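PDB 5K8J: ribonuclease VapC from Caulobacter crescentus, which is the toxin of the VapBC1 toxin-antitoxin pair, a PIN-domain protein that probably acts as a magnesium-dependent ribonuclease. Local coordinates for residues Tyr3-Asn8 against Thr25-Ala30; Ser34-Val39 against Asp95-Ala100. All blocks are in the same frame, centred on the assembly; numbering follows the deposited sequence.

Contact 1: Tyr3-Asn8 against Thr25-Ala30; sequences YVLDTN and TALNGA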
loop_
_atom_site.group_PDB
_atom_site.type_symbol
_atom_site.label_atom_id
_atom_site.label_comp_id
_atom_site.label_asym_id
_atom_site.label_seq_id
_atom_site.Cartn_x
_atom_site.Cartn_y
_atom_site.Cartn_z
ATOM N N TYR B 3 13.241 -10.621 -16.902
ATOM C CA TYR B 3 14.027 -9.496 -17.399
ATOM C C TYR B 3 13.076 -8.418 -17.881
ATOM O O TYR B 3 12.072 -8.720 -18.530
ATOM C CB TYR B 3 14.945 -9.919 -18.564
ATOM C CG TYR B 3 15.915 -10.995 -18.144
ATOM C CD1 TYR B 3 17.115 -10.667 -17.552
ATOM C CD2 TYR B 3 15.599 -12.333 -18.304
ATOM C CE1 TYR B 3 17.991 -11.642 -17.145
ATOM C CE2 TYR B 3 16.470 -13.324 -17.900
ATOM C CZ TYR B 3 17.669 -12.969 -17.324
ATOM O OH TYR B 3 18.558 -13.930 -16.882
ATOM N N VAL B 4 13.393 -7.172 -17.558
ATOM C CA VAL B 4 12.756 -6.005 -18.180
ATOM C C VAL B 4 13.740 -5.400 -19.167
ATOM O O VAL B 4 14.872 -5.070 -18.792
ATOM C CB VAL B 4 12.356 -4.969 -17.124
ATOM C CG1 VAL B 4 11.817 -3.697 -17.788
ATOM C CG2 VAL B 4 11.304 -5.533 -16.194
ATOM N N LEU B 5 13.327 -5.240 -20.431
ATOM C CA LEU B 5 14.189 -4.656 -21.443
ATOM C C LEU B 5 14.100 -3.146 -21.366
ATOM O O LEU B 5 12.998 -2.589 -21.381
ATOM C CB LEU B 5 13.767 -5.099 -22.850
ATOM C CG LEU B 5 13.782 -6.601 -23.110
ATOM C CD1 LEU B 5 13.520 -6.912 -24.627
ATOM C CD2 LEU B 5 15.108 -7.224 -22.701
ATOM N N ASP B 6 15.246 -2.475 -21.327
ATOM C CA ASP B 6 15.210 -1.020 -21.434
ATOM C C ASP B 6 14.677 -0.620 -22.808
ATOM O O ASP B 6 14.731 -1.377 -23.781
ATOM C CB ASP B 6 16.601 -0.426 -21.201
ATOM C CG ASP B 6 16.568 1.078 -20.811
ATOM O OD1 ASP B 6 15.454 1.674 -20.679
ATOM O OD2 ASP B 6 17.686 1.629 -20.622
ATOM N N THR B 7 14.181 0.605 -22.894
ATOM C CA THR B 7 13.572 1.032 -24.161
ATOM C C THR B 7 14.530 0.895 -25.340
ATOM O O THR B 7 14.120 0.492 -26.441
ATOM C CB THR B 7 13.094 2.472 -24.037
ATOM O OG1 THR B 7 12.126 2.528 -22.991
ATOM C CG2 THR B 7 12.497 2.965 -25.340
ATOM N N ASN B 8 15.797 1.284 -25.153
ATOM C CA ASN B 8 16.764 1.255 -26.250
ATOM C C ASN B 8 16.886 -0.153 -26.796
ATOM O O ASN B 8 16.973 -0.361 -28.009
ATOM C CB ASN B 8 18.127 1.743 -25.757
ATOM C CG ASN B 8 18.515 1.108 -24.360
ATOM O OD1 ASN B 8 18.099 -0.001 -24.052
ATOM N ND2 ASN B 8 19.288 1.817 -23.544
ATOM N N THR B 25 17.268 -14.117 -27.319
ATOM C CA THR B 25 16.949 -15.537 -27.193
ATOM C C THR B 25 17.834 -16.254 -26.181
ATOM O O THR B 25 17.498 -17.367 -25.765
ATOM C CB THR B 25 17.063 -16.234 -28.545
ATOM O OG1 THR B 25 18.429 -16.234 -28.964
ATOM C CG2 THR B 25 16.239 -15.518 -29.576
ATOM N N ALA B 26 18.950 -15.651 -25.768
ATOM C CA ALA B 26 19.809 -16.270 -24.773
ATOM C C ALA B 26 19.365 -15.987 -23.346
ATOM O O ALA B 26 19.790 -16.704 -22.434
ATOM C CB ALA B 26 21.252 -15.796 -24.965
ATOM N N LEU B 27 18.544 -14.955 -23.125
ATOM C CA LEU B 27 18.022 -14.693 -21.788
ATOM C C LEU B 27 17.227 -15.902 -21.295
ATOM O O LEU B 27 16.372 -16.435 -22.007
ATOM C CB LEU B 27 17.153 -13.435 -21.806
ATOM C CG LEU B 27 17.894 -12.120 -22.094
ATOM C CD1 LEU B 27 16.961 -10.951 -22.259
ATOM C CD2 LEU B 27 18.891 -11.816 -20.970
ATOM N N ASN B 28 17.531 -16.355 -20.084
ATOM C CA ASN B 28 16.862 -17.523 -19.511
ATOM C C ASN B 28 15.837 -17.036 -18.495
ATOM O O ASN B 28 16.063 -17.025 -17.279
ATOM C CB ASN B 28 17.871 -18.472 -18.875
ATOM C CG ASN B 28 17.233 -19.792 -18.443
ATOM O OD1 ASN B 28 16.080 -20.076 -18.779
ATOM N ND2 ASN B 28 17.988 -20.608 -17.709
ATOM N N GLY B 29 14.698 -16.600 -19.015
ATOM C CA GLY B 29 13.607 -16.174 -18.167
ATOM C C GLY B 29 12.574 -15.412 -18.969
ATOM O O GLY B 29 12.710 -15.193 -20.175
ATOM N N ALA B 30 11.527 -15.010 -18.262
ATOM C CA ALA B 30 10.475 -14.213 -18.877
ATOM C C ALA B 30 11.044 -12.876 -19.330
ATOM O O ALA B 30 11.836 -12.249 -18.617
ATOM C CB ALA B 30 9.340 -13.970 -17.884
#

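Contact 2: Ser34-Val39 against Asp95-Ala100; sequences SIISRV and DRMIAA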
loop_
_atom_site.group_PDB
_atom_site.type_symbol
_atom_site.label_atom_id
_atom_site.label_comp_id
_atom_site.label_asym_id
_atom_site.label_seq_id
_atom_site.Cartn_x
_atom_site.Cartn_y
_atom_site.Cartn_z
ATOM N N SER B 34 8.019 -2.706 -20.414
ATOM C CA SER B 34 7.306 -1.648 -19.695
ATOM C C SER B 34 6.333 -0.916 -20.619
ATOM O O SER B 34 6.653 -0.630 -21.771
ATOM C CB SER B 34 8.311 -0.653 -19.156
ATOM O OG SER B 34 7.627 0.506 -18.734
ATOM N N ILE B 35 5.149 -0.579 -20.091
ATOM C CA ILE B 35 4.201 0.263 -20.825
ATOM C C ILE B 35 4.831 1.604 -21.175
ATOM O O ILE B 35 4.443 2.239 -22.162
ATOM C CB ILE B 35 2.917 0.428 -20.000
ATOM C CG1 ILE B 35 1.766 1.008 -20.860
ATOM C CG2 ILE B 35 3.132 1.332 -18.788
ATOM C CD1 ILE B 35 1.131 0.024 -21.727
ATOM N N ILE B 36 5.768 2.080 -20.363
ATOM C CA ILE B 36 6.449 3.331 -20.664
ATOM C C ILE B 36 7.295 3.168 -21.917
ATOM O O ILE B 36 7.288 4.024 -22.809
ATOM C CB ILE B 36 7.300 3.811 -19.462
ATOM C CG1 ILE B 36 6.454 3.915 -18.182
ATOM C CG2 ILE B 36 7.951 5.126 -19.799
ATOM C CD1 ILE B 36 5.172 4.759 -18.313
ATOM N N SER B 37 8.001 2.038 -22.044
ATOM C CA SER B 37 8.679 1.742 -23.297
ATOM C C SER B 37 7.697 1.640 -24.458
ATOM O O SER B 37 8.007 2.075 -25.579
ATOM C CB SER B 37 9.472 0.434 -23.190
ATOM O OG SER B 37 10.423 0.466 -22.146
ATOM N N ARG B 38 6.537 1.019 -24.235
ATOM C CA ARG B 38 5.528 0.983 -25.283
ATOM C C ARG B 38 5.213 2.397 -25.769
ATOM O O ARG B 38 5.202 2.648 -26.972
ATOM C CB ARG B 38 4.249 0.272 -24.820
ATOM C CG ARG B 38 3.174 0.314 -25.877
ATOM C CD ARG B 38 1.921 -0.516 -25.610
ATOM N NE ARG B 38 0.974 -0.109 -26.648
ATOM C CZ ARG B 38 -0.348 -0.081 -26.537
ATOM N NH1 ARG B 38 -0.954 -0.548 -25.466
ATOM N NH2 ARG B 38 -1.081 0.411 -27.532
ATOM N N VAL B 39 5.008 3.342 -24.857
ATOM C CA VAL B 39 4.706 4.714 -25.267
ATOM C C VAL B 39 5.815 5.255 -26.159
ATOM O O VAL B 39 5.562 5.893 -27.192
ATOM C CB VAL B 39 4.490 5.611 -24.040
ATOM C CG1 VAL B 39 4.528 7.083 -24.414
ATOM C CG2 VAL B 39 3.138 5.256 -23.414
ATOM N N ASP B 95 14.022 6.546 -17.107
ATOM C CA ASP B 95 14.939 5.499 -16.650
ATOM C C ASP B 95 14.489 4.927 -15.313
ATOM O O ASP B 95 14.403 3.703 -15.106
ATOM C CB ASP B 95 16.355 6.076 -16.438
ATOM C CG ASP B 95 17.159 6.304 -17.706
ATOM O OD1 ASP B 95 16.837 5.751 -18.772
ATOM O OD2 ASP B 95 18.216 7.009 -17.576
ATOM N N ARG B 96 14.271 5.816 -14.353
ATOM C CA ARG B 96 13.938 5.373 -13.009
ATOM C C ARG B 96 12.523 4.790 -12.904
ATOM O O ARG B 96 12.267 3.894 -12.088
ATOM C CB ARG B 96 14.157 6.558 -12.063
ATOM C CG ARG B 96 15.618 6.882 -11.860
ATOM C CD ARG B 96 15.780 8.234 -11.216
ATOM N NE ARG B 96 17.171 8.460 -10.847
ATOM C CZ ARG B 96 17.563 9.447 -10.046
ATOM N NH1 ARG B 96 16.661 10.267 -9.564
ATOM N NH2 ARG B 96 18.841 9.599 -9.701
HETATM N N MSE B 97 11.578 5.246 -13.737
HETATM C CA MSE B 97 10.254 4.645 -13.790
HETATM C C MSE B 97 10.346 3.190 -14.246
HETATM O O MSE B 97 9.720 2.320 -13.651
HETATM C CB MSE B 97 9.336 5.441 -14.731
HETATM C CG MSE B 97 8.898 6.786 -14.164
HETATM SE SE MSE B 97 7.771 7.732 -15.471
HETATM C CE MSE B 97 6.211 6.732 -15.272
ATOM N N ILE B 98 11.109 2.951 -15.315
ATOM C CA ILE B 98 11.202 1.579 -15.804
ATOM C C ILE B 98 11.961 0.706 -14.801
ATOM O O ILE B 98 11.562 -0.437 -14.507
ATOM C CB ILE B 98 11.832 1.559 -17.205
ATOM C CG1 ILE B 98 10.988 2.423 -18.159
ATOM C CG2 ILE B 98 11.911 0.096 -17.693
ATOM C CD1 ILE B 98 11.564 2.574 -19.530
ATOM N N ALA B 99 13.052 1.223 -14.248
ATOM C CA ALA B 99 13.757 0.483 -13.209
ATOM C C ALA B 99 12.860 0.187 -12.013
ATOM O O ALA B 99 12.942 -0.892 -11.415
ATOM C CB ALA B 99 14.992 1.266 -12.759
ATOM N N ALA B 100 11.989 1.136 -11.647
ATOM C CA ALA B 100 11.046 0.930 -10.547
ATOM C C ALA B 100 10.113 -0.246 -10.817
ATOM O O ALA B 100 9.745 -0.992 -9.909
ATOM C CB ALA B 100 10.239 2.219 -10.321
#

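Contact 1: Tyr3-Asn8 against Thr25-Ala30
Y3 and A30 hold the two backbones together: the amide N of Y3 donates to the carbonyl O of A30 over 2.8 Å, and their CA atoms, 6.1 Å apart, are the nearest pair across the contact. The N of Y3 stands almost in line with the C=O of A30 (C=O...N 171°). Toward N8 and back toward T25 the two backbones separate, and side chains bridge the gap.

The ring of Y3 does most of this bridging. Chi1 of -60° sets its CG beside the backbone N and anti to the carbonyl carbon, and L27 covers one face of the ring. The methyl CD2 of L27 sits over the ring centre, 3.9 Å from the centroid and only 7° off the normal, a CH-pi contact of nearly ideal placement. The rim meets backbone instead: CE2 of Y3 comes within 3.8 Å of the carbonyl O of N28 and 3.9 Å of the amide N of G29, so the loop curls round the edge of the ring. The other branch of L27 turns to the strand, where its CD1 touches CD2 of L5 at 4.2 Å. One leucine thus spans two residues of the strand, while V4 between them faces away and packs on I98 and A102 of helix 93-104. Y49 of a VapB antitoxin chain packs on A30.

The contact packs the loop that joins helix 18-26 to strand 31-34 against strand 3-5, which D6, a predicted magnesium ligand, directly follows. These adjacent parallel strands, connected through helices 7-15 and 18-26, form a beta-alpha-beta crossover of the PIN domain. Y3 and L5 both bond to L32 of strand 31-34, and strand 108-111 flanks 3-5 on its other side.

Contact 2: Ser34-Val39 against Asp95-Ala100
I98 reaches across from helix 93-104 and lays its outer branch over the first turn of helix 35-45. Its CG1 meets OG of S34 at 3.9 Å and CB of I36 at 4.2 Å, while CD1 goes on to OG of S37, 3.5 Å away. The extended chain carries CD1 out to that serine, and the shorter branch, CG2, stays behind against CB of S34. A single isoleucine is therefore received by three residues, two of them serines whose hydroxyls already have hydrogen-bond partners.

Those hydroxyls are buried. OG of S34 stands anti to its backbone N (chi1 167°) and caps the helix, accepting from the amide N of I36 over 2.9 Å; Q101, one turn beyond I98, also hydrogen-bonds to this OG. OG of S37 pairs with T7. The isoleucine thus packs beside polar groups whose bonding is met within the fold.

A second, wholly apolar meeting lies nearby. Selenomethionine M97 bends at its last torsion (chi3 75°) to bring CE within 3.8 Å of CD1 of I36, the two side chains crossing at about a right angle. F71 of the same chain, V39 of the second subunit and F79 of a VapB antitoxin chain also pack on M97, which places it where several chains converge.

The helical segments 35-39 and 95-100 run roughly antiparallel, at 141°, with their axes 10.2 Å apart at closest approach, a spacing bridged by side chains and not by backbone. The PIN fold gathers acidic residues at its active site, and this helix pair lies next to that site: D95, on the same helix as I98, and D6, whose side chain lies about 4 Å from that of I98, are both predicted ligands of magnesium.

Overall arrangement
Contact 1, only partly buried, lies farther from the centre of the chain and combines a backbone bond with aromatic packing; contact 2, entirely buried and nearer the centre, relies on aliphatic side chains and hydrogen-bonded serines between two helices. Their chemistry thus follows their place in the alpha/beta fold. The centres are 14 Å apart, yet the contacts meet: OG1 of T7 probably hydrogen-bonds to OG of S37 at 2.8 Å, and CG2 of I98 packs on CG1 of V4. Strand 3-5 sets Y3 and L5 against the loop 27-30 and V4 against helix 93-104, and so takes part in the surroundings of both.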